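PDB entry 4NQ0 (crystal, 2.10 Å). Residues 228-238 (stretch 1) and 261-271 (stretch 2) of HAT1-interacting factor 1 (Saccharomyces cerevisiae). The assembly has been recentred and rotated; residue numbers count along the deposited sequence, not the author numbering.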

# COMPACT_ATOMS: atom_id res chain seq x y z
N THR A 228 2.20 -17.14 0.42
CA THR A 228 2.79 -17.30 1.74
C THR A 228 2.40 -16.15 2.67
O THR A 228 1.85 -15.14 2.22
CB THR A 228 4.33 -17.37 1.67
OG1 THR A 228 4.85 -16.07 1.33
CG2 THR A 228 4.80 -18.40 0.63
N GLU A 229 2.69 -16.32 3.96
CA GLU A 229 2.46 -15.28 4.95
C GLU A 229 3.24 -14.00 4.64
O GLU A 229 2.70 -12.88 4.71
CB GLU A 229 2.83 -15.78 6.34
CG GLU A 229 1.85 -16.79 6.93
CD GLU A 229 0.80 -16.16 7.82
OE1 GLU A 229 1.16 -15.33 8.69
OE2 GLU A 229 -0.39 -16.50 7.67
N ASN A 230 4.52 -14.18 4.29
CA ASN A 230 5.38 -13.06 3.91
C ASN A 230 4.83 -12.29 2.71
O ASN A 230 4.82 -11.06 2.72
CB ASN A 230 6.79 -13.58 3.58
CG ASN A 230 7.77 -12.45 3.29
OD1 ASN A 230 8.20 -12.27 2.14
ND2 ASN A 230 8.12 -11.68 4.31
N SER A 231 4.38 -13.02 1.69
CA SER A 231 3.83 -12.40 0.47
C SER A 231 2.56 -11.59 0.76
O SER A 231 2.46 -10.42 0.40
CB SER A 231 3.52 -13.47 -0.59
OG SER A 231 4.70 -13.88 -1.27
N ARG A 232 1.62 -12.21 1.45
CA ARG A 232 0.38 -11.54 1.85
C ARG A 232 0.60 -10.32 2.74
O ARG A 232 -0.09 -9.31 2.60
CB ARG A 232 -0.56 -12.55 2.51
CG ARG A 232 -1.31 -13.39 1.49
CD ARG A 232 -1.45 -14.83 1.93
NE ARG A 232 -1.91 -14.90 3.31
CZ ARG A 232 -1.55 -15.82 4.20
NH1 ARG A 232 -0.70 -16.79 3.90
NH2 ARG A 232 -2.05 -15.74 5.43
N LEU A 233 1.58 -10.40 3.64
CA LEU A 233 1.98 -9.25 4.46
C LEU A 233 2.49 -8.12 3.57
O LEU A 233 2.05 -6.98 3.70
CB LEU A 233 3.09 -9.65 5.45
CG LEU A 233 3.80 -8.51 6.21
CD1 LEU A 233 2.83 -7.77 7.11
CD2 LEU A 233 5.00 -9.02 7.02
N ARG A 234 3.40 -8.45 2.66
CA ARG A 234 4.02 -7.47 1.79
C ARG A 234 3.03 -6.87 0.81
O ARG A 234 3.12 -5.69 0.47
CB ARG A 234 5.21 -8.10 1.05
CG ARG A 234 6.39 -8.40 1.97
CD ARG A 234 7.72 -8.15 1.30
NE ARG A 234 8.22 -9.35 0.64
CZ ARG A 234 9.20 -9.37 -0.27
NH1 ARG A 234 9.80 -8.25 -0.66
NH2 ARG A 234 9.56 -10.53 -0.79
N ILE A 235 2.09 -7.69 0.35
CA ILE A 235 1.02 -7.20 -0.50
C ILE A 235 0.19 -6.16 0.24
O ILE A 235 -0.11 -5.10 -0.31
CB ILE A 235 0.14 -8.36 -1.05
CG1 ILE A 235 0.91 -9.12 -2.12
CG2 ILE A 235 -1.16 -7.82 -1.65
CD1 ILE A 235 0.29 -10.44 -2.52
N GLY A 236 -0.16 -6.44 1.50
CA GLY A 236 -0.87 -5.48 2.34
C GLY A 236 -0.12 -4.16 2.43
O GLY A 236 -0.71 -3.09 2.24
N ASP A 237 1.19 -4.26 2.69
CA ASP A 237 2.08 -3.09 2.76
C ASP A 237 2.06 -2.30 1.45
O ASP A 237 2.06 -1.07 1.46
CB ASP A 237 3.54 -3.52 3.06
CG ASP A 237 3.76 -3.91 4.51
OD1 ASP A 237 2.91 -3.61 5.38
OD2 ASP A 237 4.80 -4.54 4.78
N VAL A 238 2.02 -3.01 0.32
CA VAL A 238 1.97 -2.34 -0.97
C VAL A 238 0.66 -1.58 -1.13
O VAL A 238 0.66 -0.44 -1.65
CB VAL A 238 2.17 -3.31 -2.14
CG1 VAL A 238 1.85 -2.62 -3.49
CG2 VAL A 238 3.60 -3.87 -2.11
N LYS A 261 -8.31 -3.00 1.01
CA LYS A 261 -7.66 -4.19 0.48
C LYS A 261 -6.49 -4.61 1.37
O LYS A 261 -6.31 -5.79 1.64
CB LYS A 261 -7.14 -3.97 -0.96
CG LYS A 261 -8.23 -3.85 -2.01
CD LYS A 261 -8.51 -5.16 -2.75
CE LYS A 261 -7.35 -5.55 -3.65
NZ LYS A 261 -7.73 -5.89 -5.05
N ALA A 262 -5.72 -3.63 1.84
CA ALA A 262 -4.59 -3.90 2.72
C ALA A 262 -5.10 -4.56 4.00
O ALA A 262 -4.59 -5.58 4.43
CB ALA A 262 -3.83 -2.62 3.05
N LEU A 263 -6.14 -3.97 4.56
CA LEU A 263 -6.77 -4.47 5.77
C LEU A 263 -7.20 -5.93 5.58
O LEU A 263 -6.94 -6.76 6.44
CB LEU A 263 -7.94 -3.56 6.14
CG LEU A 263 -8.65 -3.72 7.48
CD1 LEU A 263 -7.76 -3.38 8.68
CD2 LEU A 263 -9.90 -2.81 7.48
N GLY A 264 -7.85 -6.25 4.47
CA GLY A 264 -8.19 -7.64 4.16
C GLY A 264 -7.00 -8.59 4.14
O GLY A 264 -7.09 -9.73 4.60
N TYR A 265 -5.86 -8.13 3.62
CA TYR A 265 -4.67 -8.96 3.56
C TYR A 265 -4.07 -9.19 4.94
O TYR A 265 -3.69 -10.31 5.27
CB TYR A 265 -3.62 -8.37 2.60
CG TYR A 265 -3.81 -8.84 1.18
CD1 TYR A 265 -3.24 -10.03 0.73
CD2 TYR A 265 -4.58 -8.11 0.28
CE1 TYR A 265 -3.42 -10.47 -0.56
CE2 TYR A 265 -4.77 -8.55 -1.02
CZ TYR A 265 -4.19 -9.74 -1.42
OH TYR A 265 -4.35 -10.17 -2.70
N TYR A 266 -4.02 -8.15 5.76
CA TYR A 266 -3.50 -8.29 7.11
C TYR A 266 -4.35 -9.26 7.93
O TYR A 266 -3.85 -9.95 8.81
CB TYR A 266 -3.44 -6.93 7.81
CG TYR A 266 -2.47 -5.93 7.20
CD1 TYR A 266 -1.23 -6.32 6.73
CD2 TYR A 266 -2.79 -4.58 7.15
CE1 TYR A 266 -0.33 -5.40 6.18
CE2 TYR A 266 -1.90 -3.66 6.62
CZ TYR A 266 -0.67 -4.08 6.13
OH TYR A 266 0.23 -3.17 5.63
N LYS A 267 -5.64 -9.31 7.64
CA LYS A 267 -6.55 -10.22 8.34
C LYS A 267 -6.42 -11.70 7.97
O LYS A 267 -6.99 -12.55 8.65
CB LYS A 267 -7.99 -9.76 8.16
CG LYS A 267 -8.35 -8.59 9.07
CD LYS A 267 -9.70 -8.02 8.68
CE LYS A 267 -10.39 -7.34 9.84
NZ LYS A 267 -11.62 -6.59 9.37
N THR A 268 -5.67 -12.01 6.93
CA THR A 268 -5.34 -13.41 6.62
C THR A 268 -4.12 -13.88 7.40
O THR A 268 -3.74 -15.05 7.35
CB THR A 268 -5.04 -13.62 5.13
OG1 THR A 268 -3.80 -12.98 4.80
CG2 THR A 268 -6.18 -13.07 4.25
N LEU A 269 -3.46 -12.94 8.09
CA LEU A 269 -2.19 -13.21 8.75
C LEU A 269 -2.43 -13.84 10.11
O LEU A 269 -3.39 -13.49 10.81
CB LEU A 269 -1.39 -11.91 8.94
CG LEU A 269 -0.31 -11.50 7.93
CD1 LEU A 269 -0.40 -12.21 6.58
CD2 LEU A 269 -0.34 -9.99 7.76
N LYS A 270 -1.55 -14.77 10.47
CA LYS A 270 -1.52 -15.34 11.81
C LYS A 270 -1.42 -14.23 12.84
O LYS A 270 -0.51 -13.39 12.75
CB LYS A 270 -0.36 -16.33 11.98
CG LYS A 270 -0.80 -17.78 11.96
CD LYS A 270 0.25 -18.71 11.35
CE LYS A 270 -0.36 -20.08 11.05
N PRO A 271 -2.34 -14.22 13.83
CA PRO A 271 -2.41 -13.15 14.83
C PRO A 271 -1.08 -12.90 15.51
O PRO A 271 -0.34 -13.84 15.80
CB PRO A 271 -3.43 -13.69 15.85
CG PRO A 271 -4.25 -14.67 15.09
CD PRO A 271 -3.31 -15.30 14.11

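This is a nearly antiparallel helix-helix contact, close-packed around a glycine at one end, where one tyrosine-aspartate hydrogen bond is added, and held by a larger polar network at the other, where the second helix gives way to a turn. The helix axes cross at -161° and approach to 8.0 Å, and the two stretches together bury 584 Å².

The tightest point is Gly236, whose CA lies 4.1 Å from the CA of Ala262. Small residues at these two positions allow this: the methyl CB of Ala262 rests 3.3 Å from Gly236 O. Tyr265 CB also sits close, 4.0 Å from Gly236 CA. A CB on Gly236 would point toward the second stretch and lie only 2.6 Å from Tyr266 CE1, a clash. The missing side chain is therefore what leaves room for the tyrosine ring to lie against the helix backbone.

The two consecutive tyrosines use that closeness differently. Tyr265 directs its CA-to-CB bond toward the first helix, and its ring packs beside the turn of helix running from Arg232 to Gly236. Ile235 CG2 sits over one face, 3.5 Å from the ring centroid and 9° off the normal, a well-centred CH-pi contact. A beta-branched residue suits this place, since it offers a methyl directly from CB. Tyr266 starts out sideways, but with chi1 at -65° (m) its ring lies against the first helix, beside Leu233 and Gly236, so that its OH donates to Asp237 OD1 at 2.7 Å. Asp237 itself points away at CB; its carboxylate comes nearer to meet the phenol, giving a buried tyrosine a polar partner for its hydroxyl.

Toward the start of the first helix, Leu233 adds an apolar patch. Its CD1 touches Tyr266 CE1 at 4.1 Å and Leu269 CD2 at 3.9 Å, bridging the tyrosine ring and the leucine that closes the type I turn from Tyr266 to Leu269.

The polar network is organised by Arg232. Its CA-to-CB bond points toward the second stretch, and its guanidinium reaches Thr268. Its NE donates to Thr268 OG1 at 3.1 Å with a good angle of 163°. NH2 lies just 2.6 Å from Thr268 O, but the 122° angle makes that hydrogen bond weak; the carbonyl approaches the edge of the guanidinium. Thr268 OG1 in turn donates to Tyr265 O at 2.7 Å, so one hydroxyl both ties down its own turn and receives the arginine. Threonine in the p rotamer fits this double role.

Glu229, one helical turn before Arg232, completes the network. Its OE2 forms a salt bridge with Arg232 NH2 at 2.9 Å within the first helix. Lys270 N donates to Glu229 OE1 at 3.3 Å and 160°, and weakly to Glu229 OE2 at 3.5 Å. The carboxylate thus pairs with the arginine and also accepts from a backbone amide of the chain leaving the turn. Leu269 CD1 packs 3.7 Å from the backbone Glu229 O, and lies 4.1 Å from both Glu229 OE1 and Arg232 NH2.

The rule is legible: glycine and alanine where backbones come closest, aromatic rings alongside with one hydroxyl bonded to an aspartate, and long charged side chains where the partner helix has given way to a turn.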